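Putative alpha-N-acetylgalactosaminidase (Bacillus halodurans C-125, PDB 3CC1) probably hydrolyses alpha-linked terminal N-acetylgalactosamine from glycoconjugates, as a TIM-barrel glycosidase with a C-terminal beta-sandwich domain. Local coordinates at residues A[33-38]-A[319-324]; A[113-117]-A[144-148]; A[269-275]-A[308-314]. One frame throughout, in Å; residues are numbered along the deposited sequence.

Contact 1: residues A[33-38]-A[319-324]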
loop_
_atom_site.group_PDB
_atom_site.type_symbol
_atom_site.label_atom_id
_atom_site.label_comp_id
_atom_site.label_asym_id
_atom_site.label_seq_id
_atom_site.Cartn_x
_atom_site.Cartn_y
_atom_site.Cartn_z
ATOM N N GLY A 33 -6.017 -43.747 10.561
ATOM C CA GLY A 33 -5.740 -43.962 9.148
ATOM C C GLY A 33 -4.623 -43.055 8.644
ATOM O O GLY A 33 -3.728 -43.491 7.972
ATOM N N ASN A 34 -4.677 -41.775 8.999
ATOM C CA ASN A 34 -3.626 -40.855 8.585
ATOM C C ASN A 34 -2.289 -41.168 9.260
ATOM O O ASN A 34 -1.237 -41.126 8.611
ATOM C CB ASN A 34 -4.062 -39.416 8.797
ATOM C CG ASN A 34 -5.025 -38.952 7.728
ATOM O OD1 ASN A 34 -4.594 -38.458 6.693
ATOM N ND2 ASN A 34 -6.336 -39.090 7.978
ATOM N N ALA A 35 -2.367 -41.576 10.524
ATOM C CA ALA A 35 -1.192 -41.948 11.322
ATOM C C ALA A 35 -0.506 -43.165 10.685
ATOM O O ALA A 35 0.720 -43.216 10.561
ATOM C CB ALA A 35 -1.584 -42.227 12.751
ATOM N N GLU A 36 -1.319 -44.128 10.268
ATOM C CA GLU A 36 -0.795 -45.340 9.626
ATOM C C GLU A 36 -0.146 -45.011 8.303
ATOM O O GLU A 36 0.910 -45.517 7.977
ATOM C CB GLU A 36 -1.872 -46.408 9.450
ATOM C CG GLU A 36 -2.221 -47.075 10.775
ATOM C CD GLU A 36 -3.545 -47.866 10.751
ATOM O OE1 GLU A 36 -4.176 -47.957 9.669
ATOM O OE2 GLU A 36 -3.965 -48.370 11.823
ATOM N N TYR A 37 -0.761 -44.119 7.544
ATOM C CA TYR A 37 -0.175 -43.725 6.273
ATOM C C TYR A 37 1.157 -43.060 6.540
ATOM O O TYR A 37 2.148 -43.387 5.919
ATOM C CB TYR A 37 -1.088 -42.797 5.503
ATOM C CG TYR A 37 -0.576 -42.410 4.134
ATOM C CD1 TYR A 37 0.346 -41.384 3.978
ATOM C CD2 TYR A 37 -1.068 -43.011 2.998
ATOM C CE1 TYR A 37 0.801 -41.022 2.744
ATOM C CE2 TYR A 37 -0.605 -42.658 1.738
ATOM C CZ TYR A 37 0.303 -41.662 1.619
ATOM O OH TYR A 37 0.716 -41.273 0.389
HETATM N N MSE A 38 1.179 -42.147 7.483
HETATM C CA MSE A 38 2.396 -41.417 7.772
HETATM C C MSE A 38 3.513 -42.378 8.189
HETATM O O MSE A 38 4.668 -42.229 7.810
HETATM C CB MSE A 38 2.172 -40.413 8.872
HETATM C CG MSE A 38 3.421 -39.592 9.184
HETATM SE SE MSE A 38 3.070 -38.208 10.526
HETATM C CE MSE A 38 1.953 -37.152 9.455
ATOM N N GLY A 319 -4.411 -32.372 4.086
ATOM C CA GLY A 319 -5.197 -33.335 3.333
ATOM C C GLY A 319 -5.367 -34.678 4.028
ATOM O O GLY A 319 -4.700 -35.001 5.019
ATOM N N GLU A 320 -6.324 -35.429 3.504
ATOM C CA GLU A 320 -6.532 -36.817 3.854
ATOM C C GLU A 320 -5.455 -37.618 3.131
ATOM O O GLU A 320 -5.594 -37.932 1.953
ATOM C CB GLU A 320 -7.938 -37.286 3.454
ATOM C CG GLU A 320 -8.180 -38.822 3.539
ATOM C CD GLU A 320 -7.714 -39.462 4.860
ATOM O OE1 GLU A 320 -8.354 -39.241 5.916
ATOM O OE2 GLU A 320 -6.717 -40.217 4.810
ATOM N N LEU A 321 -4.418 -37.953 3.886
ATOM C CA LEU A 321 -3.219 -38.602 3.349
ATOM C C LEU A 321 -3.513 -39.863 2.544
ATOM O O LEU A 321 -2.814 -40.158 1.545
ATOM C CB LEU A 321 -2.225 -38.927 4.474
ATOM C CG LEU A 321 -1.413 -37.759 5.051
ATOM C CD1 LEU A 321 -0.745 -38.191 6.347
ATOM C CD2 LEU A 321 -0.385 -37.231 4.047
ATOM N N ARG A 322 -4.525 -40.615 2.975
ATOM C CA ARG A 322 -4.803 -41.916 2.399
ATOM C C ARG A 322 -5.256 -41.780 0.964
ATOM O O ARG A 322 -5.163 -42.730 0.191
ATOM C CB ARG A 322 -5.841 -42.717 3.198
ATOM C CG ARG A 322 -5.271 -43.387 4.430
ATOM C CD ARG A 322 -6.352 -43.853 5.361
ATOM N NE ARG A 322 -7.175 -42.750 5.860
ATOM C CZ ARG A 322 -8.316 -42.918 6.516
ATOM N NH1 ARG A 322 -8.726 -44.123 6.829
ATOM N NH2 ARG A 322 -9.023 -41.883 6.932
ATOM N N ASP A 323 -5.697 -40.583 0.595
ATOM C CA ASP A 323 -6.173 -40.350 -0.768
ATOM C C ASP A 323 -5.120 -39.709 -1.667
ATOM O O ASP A 323 -5.426 -39.265 -2.766
ATOM C CB ASP A 323 -7.416 -39.471 -0.747
ATOM C CG ASP A 323 -8.601 -40.175 -0.147
ATOM O OD1 ASP A 323 -8.599 -41.413 -0.182
ATOM O OD2 ASP A 323 -9.518 -39.499 0.352
ATOM N N ASN A 324 -3.884 -39.636 -1.195
ATOM C CA ASN A 324 -2.805 -39.005 -1.965
ATOM C C ASN A 324 -2.635 -39.668 -3.342
ATOM O O ASN A 324 -2.855 -40.866 -3.497
ATOM C CB ASN A 324 -1.454 -39.129 -1.263
ATOM C CG ASN A 324 -1.224 -38.070 -0.211
ATOM O OD1 ASN A 324 -2.014 -37.124 -0.068
ATOM N ND2 ASN A 324 -0.106 -38.202 0.513
#
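One amide side chain can tie a helix to a loop at two points, as Asn34 does with both ends of its carboxamide. Its OD1 accepts from the backbone N of Leu321 at 2.9 Å, while its ND2 donates to Glu320 OE1, also at 2.9 Å, and to the carbonyl of Glu30 one turn earlier. Arg322 binds both Glu320 carboxylate oxygens, NE to OE2 (2.8 Å, a salt bridge) and NH2 to OE1 (2.9 Å), and its backbone N donates to OE2 (2.9 Å). Arg322 also pairs with Glu29, and Glu320 OE1 is hydrogen-bonded to Tyr22 OH. One face of the Arg322 guanidinium covers Gly33 CA and Asn34 N; a CB on Gly33 would collide with NH1. At the other end, Asn324 ND2 donates to Tyr37 OH at 3.2 Å. Between these polar points, Leu321 CB makes an off-centre CH-pi contact 4.1 Å from the Tyr37 ring centroid. The contact joins helix 28-41 of the barrel's outer layer to the loop, with its 3-10 turn 321-323, that follows strand 315-317. Trp16 of strand 14-17 touches Asn34, Met38 and Leu321, while, from helix 326-332, Leu329 packs on Tyr37 and Leu332 on Leu321 and Asn324.

Contact 2: residues A[113-117]-A[144-148]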
loop_
_atom_site.group_PDB
_atom_site.type_symbol
_atom_site.label_atom_id
_atom_site.label_comp_id
_atom_site.label_asym_id
_atom_site.label_seq_id
_atom_site.Cartn_x
_atom_site.Cartn_y
_atom_site.Cartn_z
ATOM N N HIS A 113 -4.951 -29.195 19.450
ATOM C CA HIS A 113 -5.178 -27.745 19.610
ATOM C C HIS A 113 -6.170 -27.526 20.695
ATOM O O HIS A 113 -7.156 -28.230 20.798
ATOM C CB HIS A 113 -5.739 -27.077 18.340
ATOM C CG HIS A 113 -4.749 -26.892 17.234
ATOM N ND1 HIS A 113 -4.795 -25.804 16.374
ATOM C CD2 HIS A 113 -3.739 -27.685 16.795
ATOM C CE1 HIS A 113 -3.801 -25.913 15.501
ATOM N NE2 HIS A 113 -3.154 -27.049 15.726
ATOM N N ILE A 114 -5.891 -26.540 21.530
ATOM C CA ILE A 114 -6.820 -26.100 22.527
ATOM C C ILE A 114 -7.120 -24.610 22.297
ATOM O O ILE A 114 -6.338 -23.904 21.667
ATOM C CB ILE A 114 -6.265 -26.373 23.943
ATOM C CG1 ILE A 114 -5.098 -25.440 24.262
ATOM C CG2 ILE A 114 -5.856 -27.864 24.074
ATOM C CD1 ILE A 114 -4.541 -25.583 25.671
HETATM N N MSE A 115 -8.263 -24.152 22.831
HETATM C CA MSE A 115 -8.625 -22.756 22.905
HETATM C C MSE A 115 -8.159 -22.178 24.237
HETATM O O MSE A 115 -8.208 -22.831 25.298
HETATM C CB MSE A 115 -10.144 -22.602 22.826
HETATM C CG MSE A 115 -10.737 -23.149 21.550
HETATM SE SE MSE A 115 -10.377 -22.027 20.002
HETATM C CE MSE A 115 -11.131 -20.339 20.650
ATOM N N ARG A 116 -7.625 -20.982 24.161
ATOM C CA ARG A 116 -7.280 -20.227 25.339
ATOM C C ARG A 116 -8.471 -20.134 26.273
ATOM O O ARG A 116 -9.594 -19.885 25.830
ATOM C CB ARG A 116 -6.909 -18.812 24.925
ATOM C CG ARG A 116 -6.598 -17.868 26.069
ATOM C CD ARG A 116 -6.469 -16.418 25.577
ATOM N NE ARG A 116 -7.706 -15.888 25.022
ATOM C CZ ARG A 116 -8.587 -15.150 25.704
ATOM N NH1 ARG A 116 -8.390 -14.875 26.972
ATOM N NH2 ARG A 116 -9.680 -14.712 25.127
ATOM N N GLY A 117 -8.182 -20.258 27.567
ATOM C CA GLY A 117 -9.157 -19.971 28.627
ATOM C C GLY A 117 -9.751 -21.179 29.323
ATOM O O GLY A 117 -9.144 -22.259 29.435
ATOM N N SER A 144 -13.502 -11.301 28.747
ATOM C CA SER A 144 -12.500 -11.766 27.776
ATOM C C SER A 144 -13.108 -12.924 26.983
ATOM O O SER A 144 -13.255 -14.035 27.478
ATOM C CB SER A 144 -11.235 -12.231 28.479
ATOM O OG SER A 144 -10.277 -12.682 27.546
ATOM N N ILE A 145 -13.543 -12.649 25.771
ATOM C CA ILE A 145 -14.135 -13.688 24.961
ATOM C C ILE A 145 -13.393 -13.785 23.635
ATOM O O ILE A 145 -12.591 -12.937 23.312
ATOM C CB ILE A 145 -15.615 -13.421 24.701
ATOM C CG1 ILE A 145 -15.758 -12.147 23.956
ATOM C CG2 ILE A 145 -16.430 -13.305 26.006
ATOM C CD1 ILE A 145 -16.754 -12.250 22.959
ATOM N N CYS A 146 -13.692 -14.817 22.875
ATOM C CA CYS A 146 -13.098 -15.011 21.581
ATOM C C CYS A 146 -14.175 -14.663 20.580
ATOM O O CYS A 146 -15.282 -15.178 20.688
ATOM C CB CYS A 146 -12.665 -16.454 21.383
ATOM S SG CYS A 146 -12.147 -16.790 19.678
ATOM N N PRO A 147 -13.884 -13.736 19.637
ATOM C CA PRO A 147 -14.973 -13.307 18.780
ATOM C C PRO A 147 -15.397 -14.319 17.742
ATOM O O PRO A 147 -16.438 -14.143 17.184
ATOM C CB PRO A 147 -14.410 -12.058 18.086
ATOM C CG PRO A 147 -13.002 -12.138 18.221
ATOM C CD PRO A 147 -12.712 -12.868 19.472
ATOM N N TRP A 148 -14.647 -15.392 17.541
ATOM C CA TRP A 148 -14.971 -16.338 16.471
ATOM C C TRP A 148 -15.415 -17.714 16.986
ATOM O O TRP A 148 -15.685 -18.639 16.210
ATOM C CB TRP A 148 -13.800 -16.461 15.489
ATOM C CG TRP A 148 -12.439 -16.577 16.055
ATOM C CD1 TRP A 148 -11.558 -15.560 16.269
ATOM C CD2 TRP A 148 -11.748 -17.781 16.409
ATOM N NE1 TRP A 148 -10.389 -16.040 16.763
ATOM C CE2 TRP A 148 -10.465 -17.403 16.864
ATOM C CE3 TRP A 148 -12.098 -19.130 16.420
ATOM C CZ2 TRP A 148 -9.517 -18.329 17.311
ATOM C CZ3 TRP A 148 -11.139 -20.065 16.853
ATOM C CH2 TRP A 148 -9.869 -19.653 17.284
#
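Long side chains can bridge a gap the backbones leave open: the closest CA atoms here, those of Arg116 and Cys146, are 8.7 Å apart. Arg116 runs out through two t rotamers before chi3 turns to p, which presents the edge of its guanidinium to Ser144. There NH1 and NH2 both donate to Ser144 OG, at 2.9 and 3.2 Å. The same group also makes salt bridges, NH1 with Glu198 and NH2 with Asp185. Met115, a selenomethionine, does the reverse: with all three chi angles in m it curls compactly, setting its SE 3.6 Å from Trp148 CH2 in an oblique Met-aromatic contact and its CE 3.8 Å from Cys146 SG. The t rotamer of Cys146 puts that sulfur where Trp148 N can donate to it at 3.6 Å. Trp148, with chi1 at p, swings its indole back to Met115; Arg190 of the second subunit forms a cation-pi contact with it. The end of strand 109-115 and the residue after it thus meet a loop at the C-terminal mouth of the barrel, where such enzymes generally place their active sites. Strand 109-115 runs beside strand 180-184, while Met152 of strand 152-155 packs on Met115 and Tyr166 of helix 162-175 on Arg116.

Contact 3: residues A[269-275]-A[308-314]. Unlike the reference sequence in segment 269-275: Gly273 (reference Asp). Unlike the reference sequence in segment 308-314: His312 (reference Arg).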
loop_
_atom_site.group_PDB
_atom_site.type_symbol
_atom_site.label_atom_id
_atom_site.label_comp_id
_atom_site.label_asym_id
_atom_site.label_seq_id
_atom_site.Cartn_x
_atom_site.Cartn_y
_atom_site.Cartn_z
ATOM N N TRP A 269 9.363 -20.030 15.171
ATOM C CA TRP A 269 9.305 -20.217 13.709
ATOM C C TRP A 269 8.150 -19.394 13.224
ATOM O O TRP A 269 7.179 -19.243 13.951
ATOM C CB TRP A 269 8.986 -21.665 13.282
ATOM C CG TRP A 269 9.717 -22.698 13.989
ATOM C CD1 TRP A 269 9.215 -23.624 14.881
ATOM C CD2 TRP A 269 11.081 -22.940 13.882
ATOM N NE1 TRP A 269 10.226 -24.426 15.340
ATOM C CE2 TRP A 269 11.386 -24.019 14.738
ATOM C CE3 TRP A 269 12.095 -22.352 13.147
ATOM C CZ2 TRP A 269 12.649 -24.513 14.863
ATOM C CZ3 TRP A 269 13.337 -22.854 13.277
ATOM C CH2 TRP A 269 13.604 -23.909 14.126
ATOM N N PRO A 270 8.225 -18.926 11.974
ATOM C CA PRO A 270 7.042 -18.359 11.344
ATOM C C PRO A 270 6.092 -19.456 10.870
ATOM O O PRO A 270 6.475 -20.346 10.072
ATOM C CB PRO A 270 7.612 -17.598 10.146
ATOM C CG PRO A 270 8.868 -18.452 9.776
ATOM C CD PRO A 270 9.395 -18.967 11.071
ATOM N N ASP A 271 4.858 -19.361 11.319
ATOM C CA ASP A 271 3.830 -20.244 10.856
ATOM C C ASP A 271 3.075 -19.652 9.674
ATOM O O ASP A 271 2.301 -18.711 9.843
ATOM C CB ASP A 271 2.858 -20.556 11.989
ATOM C CG ASP A 271 1.884 -21.688 11.615
ATOM O OD1 ASP A 271 2.007 -22.278 10.494
ATOM O OD2 ASP A 271 0.991 -21.992 12.443
ATOM N N CYS A 272 3.282 -20.246 8.495
ATOM C CA CYS A 272 2.697 -19.748 7.252
ATOM C C CYS A 272 1.338 -20.357 6.962
ATOM O O CYS A 272 0.607 -19.903 6.088
ATOM C CB CYS A 272 3.638 -19.995 6.077
ATOM S SG CYS A 272 5.143 -18.993 6.218
ATOM N N GLY A 273 1.004 -21.384 7.724
ATOM C CA GLY A 273 -0.252 -22.044 7.581
ATOM C C GLY A 273 -0.160 -23.524 7.253
ATOM O O GLY A 273 0.840 -24.034 6.762
HETATM N N MSE A 274 -1.254 -24.220 7.495
HETATM C CA MSE A 274 -1.305 -25.634 7.172
HETATM C C MSE A 274 -1.301 -25.792 5.646
HETATM O O MSE A 274 -1.682 -24.868 4.914
HETATM C CB MSE A 274 -2.494 -26.273 7.871
HETATM C CG MSE A 274 -2.291 -26.361 9.455
HETATM SE SE MSE A 274 -3.961 -26.754 10.202
HETATM C CE MSE A 274 -5.260 -25.534 9.426
ATOM N N LEU A 275 -0.780 -26.920 5.173
ATOM C CA LEU A 275 -0.670 -27.190 3.717
ATOM C C LEU A 275 -1.969 -27.743 3.114
ATOM O O LEU A 275 -2.314 -28.899 3.367
ATOM C CB LEU A 275 0.487 -28.158 3.427
ATOM C CG LEU A 275 1.778 -27.891 4.223
ATOM C CD1 LEU A 275 2.802 -29.067 4.040
ATOM C CD2 LEU A 275 2.356 -26.496 3.831
ATOM N N TRP A 308 7.581 -21.880 2.300
ATOM C CA TRP A 308 7.456 -22.546 3.593
ATOM C C TRP A 308 8.781 -23.208 3.966
ATOM O O TRP A 308 9.215 -23.128 5.088
ATOM C CB TRP A 308 6.376 -23.640 3.582
ATOM C CG TRP A 308 4.934 -23.262 3.941
ATOM C CD1 TRP A 308 4.148 -23.911 4.838
ATOM C CD2 TRP A 308 4.108 -22.213 3.378
ATOM N NE1 TRP A 308 2.901 -23.344 4.886
ATOM C CE2 TRP A 308 2.844 -22.303 3.998
ATOM C CE3 TRP A 308 4.317 -21.204 2.441
ATOM C CZ2 TRP A 308 1.804 -21.452 3.688
ATOM C CZ3 TRP A 308 3.256 -20.341 2.130
ATOM C CH2 TRP A 308 2.027 -20.471 2.759
ATOM N N ALA A 309 9.417 -23.842 3.005
ATOM C CA ALA A 309 10.741 -24.478 3.237
ATOM C C ALA A 309 11.811 -23.457 3.615
ATOM O O ALA A 309 12.457 -23.584 4.634
ATOM C CB ALA A 309 11.199 -25.266 1.991
ATOM N N ILE A 310 11.941 -22.413 2.807
ATOM C CA ILE A 310 13.049 -21.466 2.920
ATOM C C ILE A 310 12.904 -20.577 4.149
ATOM O O ILE A 310 13.896 -20.073 4.657
ATOM C CB ILE A 310 13.182 -20.599 1.640
ATOM C CG1 ILE A 310 14.615 -20.043 1.497
ATOM C CG2 ILE A 310 12.151 -19.457 1.639
ATOM C CD1 ILE A 310 15.516 -20.889 0.680
ATOM N N CYS A 311 11.693 -20.434 4.691
ATOM C CA CYS A 311 11.559 -19.623 5.908
ATOM C C CYS A 311 11.412 -20.424 7.236
ATOM O O CYS A 311 11.266 -19.844 8.314
ATOM C CB CYS A 311 10.482 -18.553 5.735
ATOM S SG CYS A 311 8.857 -19.123 5.978
ATOM N N HIS A 312 11.528 -21.749 7.152
ATOM C CA HIS A 312 11.433 -22.636 8.336
ATOM C C HIS A 312 10.022 -22.672 8.944
ATOM O O HIS A 312 9.870 -22.758 10.146
ATOM C CB HIS A 312 12.421 -22.215 9.424
ATOM C CG HIS A 312 13.863 -22.481 9.101
ATOM N ND1 HIS A 312 14.317 -23.707 8.671
ATOM C CD2 HIS A 312 14.959 -21.695 9.215
ATOM C CE1 HIS A 312 15.625 -23.659 8.511
ATOM N NE2 HIS A 312 16.043 -22.455 8.852
ATOM N N SER A 313 8.988 -22.625 8.117
ATOM C CA SER A 313 7.646 -22.785 8.628
ATOM C C SER A 313 7.441 -24.258 9.063
ATOM O O SER A 313 7.940 -25.190 8.382
ATOM C CB SER A 313 6.620 -22.415 7.544
ATOM O OG SER A 313 5.270 -22.473 8.032
ATOM N N PRO A 314 6.689 -24.481 10.153
ATOM C CA PRO A 314 6.180 -25.839 10.323
ATOM C C PRO A 314 5.501 -26.318 9.067
ATOM O O PRO A 314 4.939 -25.529 8.331
ATOM C CB PRO A 314 5.159 -25.723 11.459
ATOM C CG PRO A 314 5.454 -24.463 12.133
ATOM C CD PRO A 314 6.192 -23.562 11.189
HETATM O O HOH W 1 2.314 -25.940 7.916
#
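A Schellman motif ends helix 298-310, with His312 at positive phi, and the chain leading from it into strand 315-317 of the barrel fits against the loop 269-275. Cys272 is the principal bump, filling the hollow between the Trp308 face, Cys311 and Ser313 OG: its CB sits 3.3 Å from the centroid of the Trp308 six-membered ring, and its SG, over the same face at 4.4 Å from that centroid, touches Cys311 SG at 3.7 Å. Leu275 adds a second projection, placing CD2 3.3 Å from Trp308 CD1. The Pro270 ring fits against the turn, with CG 3.1 Å from Cys311 O, while Trp269 spreads beside His312 and Pro314. Trp359 of strand 356-362 packs on Cys311. Pro270 O lies 3.1 Å from Ser313 CA, a CA-H...O contact. Asp271 shapes the loop as an Asx turn, its OD1 accepting from Gly273 N at 3.1 Å. Cys272 N donates to Ser313 OG at 3.0 Å. Gly273 O accepts from Trp308 NE1 at 2.9 Å, and water 1 donates to Gly273 O and Pro314 O at 2.7 Å each.

Overall arrangement
Taken together, the three contacts illustrate how chemistry follows position in the fold. All are largely buried, but the centre of contact 3 is about 7 Å from the centre of the chain, those of contacts 1 and 2 about 17 Å. Contacts 1 and 3 adjoin opposite ends of strand 315-317: one uses the loop after it, the other the helix exit leading into it, and their nearest atoms are about 4 Å apart without touching. Contact 2 belongs to strand 109-115 instead and alone meets a second subunit. Charged and amide groups dominate contact 1; contact 2 divides between arginine and sulfur; contact 3 relies on shape, aromatic faces and side-chain-to-backbone hydrogen bonds.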